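Local coordinates for hypothetical protein PH1109 (Pyrococcus horikoshii, PDB 2D59) that is of unknown function but has the Rossmann-like fold of the CoA-binding domain family, a parallel beta-sheet flanked by helices, at residues 93-98 with 117-122. Residues are numbered along the deposited sequence; the frame is centred on the assembly and turned at random.
Sequences YVEQAI and SKKADE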
# COMPACT_ATOMS: atom_id res chain seq x y z
N TYR A 93 5.06 -6.92 7.93
CA TYR A 93 4.07 -6.85 6.86
C TYR A 93 4.61 -7.26 5.50
O TYR A 93 3.86 -7.72 4.64
CB TYR A 93 3.46 -5.45 6.81
CG TYR A 93 2.59 -5.16 8.01
CD1 TYR A 93 3.00 -4.25 8.98
CD2 TYR A 93 1.39 -5.84 8.20
CE1 TYR A 93 2.22 -4.02 10.12
CE2 TYR A 93 0.61 -5.62 9.33
CZ TYR A 93 1.03 -4.71 10.28
OH TYR A 93 0.27 -4.49 11.41
N VAL A 94 5.91 -7.09 5.29
CA VAL A 94 6.52 -7.49 4.03
C VAL A 94 6.51 -9.02 3.98
O VAL A 94 6.20 -9.61 2.94
CB VAL A 94 7.97 -7.00 3.91
CG1 VAL A 94 8.66 -7.66 2.72
CG2 VAL A 94 7.99 -5.49 3.74
N GLU A 95 6.84 -9.64 5.10
CA GLU A 95 6.85 -11.10 5.19
C GLU A 95 5.45 -11.62 4.91
O GLU A 95 5.28 -12.65 4.26
CB GLU A 95 7.32 -11.53 6.58
CG GLU A 95 8.77 -11.17 6.87
CD GLU A 95 9.20 -11.49 8.29
OE1 GLU A 95 10.40 -11.33 8.59
OE2 GLU A 95 8.34 -11.89 9.10
N GLN A 96 4.45 -10.89 5.39
CA GLN A 96 3.05 -11.25 5.16
C GLN A 96 2.72 -11.10 3.69
O GLN A 96 2.11 -11.98 3.08
CB GLN A 96 2.13 -10.35 5.98
CG GLN A 96 2.02 -10.71 7.45
CD GLN A 96 1.19 -9.72 8.23
OE1 GLN A 96 0.23 -9.14 7.70
NE2 GLN A 96 1.53 -9.52 9.49
N ALA A 97 3.12 -9.97 3.11
CA ALA A 97 2.88 -9.71 1.69
C ALA A 97 3.50 -10.82 0.85
O ALA A 97 2.93 -11.24 -0.15
CB ALA A 97 3.48 -8.36 1.30
N ILE A 98 4.67 -11.29 1.27
CA ILE A 98 5.37 -12.35 0.56
C ILE A 98 4.54 -13.61 0.60
O ILE A 98 4.33 -14.26 -0.43
CB ILE A 98 6.74 -12.67 1.21
CG1 ILE A 98 7.62 -11.43 1.19
CG2 ILE A 98 7.43 -13.78 0.45
CD1 ILE A 98 7.82 -10.87 -0.20
N SER A 117 12.61 -4.00 2.48
CA SER A 117 12.54 -3.84 1.04
C SER A 117 13.38 -4.90 0.33
O SER A 117 12.99 -5.45 -0.69
CB SER A 117 13.02 -2.45 0.63
OG SER A 117 13.01 -2.29 -0.77
N LYS A 118 14.56 -5.17 0.89
CA LYS A 118 15.46 -6.16 0.31
C LYS A 118 14.81 -7.53 0.27
O LYS A 118 14.87 -8.22 -0.75
CB LYS A 118 16.76 -6.22 1.11
CG LYS A 118 17.78 -7.20 0.56
CD LYS A 118 19.07 -7.16 1.37
CE LYS A 118 20.10 -8.14 0.82
NZ LYS A 118 21.38 -8.08 1.58
N LYS A 119 14.19 -7.93 1.37
CA LYS A 119 13.53 -9.23 1.43
C LYS A 119 12.42 -9.29 0.39
O LYS A 119 12.27 -10.28 -0.32
CB LYS A 119 12.96 -9.47 2.83
CG LYS A 119 12.30 -10.84 3.01
CD LYS A 119 11.92 -11.09 4.46
CE LYS A 119 13.15 -11.15 5.35
NZ LYS A 119 12.79 -11.39 6.78
N ALA A 120 11.65 -8.21 0.29
CA ALA A 120 10.57 -8.14 -0.68
C ALA A 120 11.12 -8.29 -2.10
O ALA A 120 10.57 -9.02 -2.92
CB ALA A 120 9.82 -6.82 -0.54
N ASP A 121 12.21 -7.59 -2.38
CA ASP A 121 12.83 -7.63 -3.70
C ASP A 121 13.35 -9.03 -4.02
O ASP A 121 13.17 -9.52 -5.13
CB ASP A 121 13.97 -6.62 -3.79
CG ASP A 121 14.71 -6.68 -5.11
OD1 ASP A 121 14.05 -6.66 -6.17
OD2 ASP A 121 15.96 -6.76 -5.09
N GLU A 122 14.01 -9.66 -3.06
CA GLU A 122 14.55 -11.00 -3.27
C GLU A 122 13.43 -12.00 -3.49
O GLU A 122 13.65 -13.08 -4.04
CB GLU A 122 15.40 -11.42 -2.07
CG GLU A 122 16.61 -10.55 -1.83
CD GLU A 122 17.49 -11.06 -0.70
OE1 GLU A 122 16.98 -11.24 0.42
OE2 GLU A 122 18.70 -11.28 -0.95
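V94 meets A120 where two neighbouring helices of a Rossmann-like fold, 87-100 and 114-122, run side by side on the parallel sheet. The two segments are almost parallel, their axes 11° apart and 9.4 Å at closest approach, as expected of helices from successive beta-alpha-beta crossovers that share strand 104-107.

The tight part lies toward the sheet. With CG1 anti to its backbone N (chi1 169°), V94 sets that methyl 3.6 Å from A120 CB. A small alanine suits this place: its CA comes within 6.2 Å of V94 CA, and its side chain also rests on V105 of strand 104-107. One turn on, the longer I98 brings its CD1 to 3.9 Å from A120 CA, and its side chain also touches A123 and L125 beyond the helix end.

The other side, farther from the sheet, is looser and partly exposed, and long charged chains span the wider gap there. E95 runs extended beyond CG, while K119 bends at chi3, and the two cross obliquely, K119 CD lying 4.0 Å from E95 CG. At their ends they form a salt bridge: K119 NZ donates to E95 OE1 over 3.0 Å, meeting that oxygen on its anti side, 19° out of the carboxylate plane.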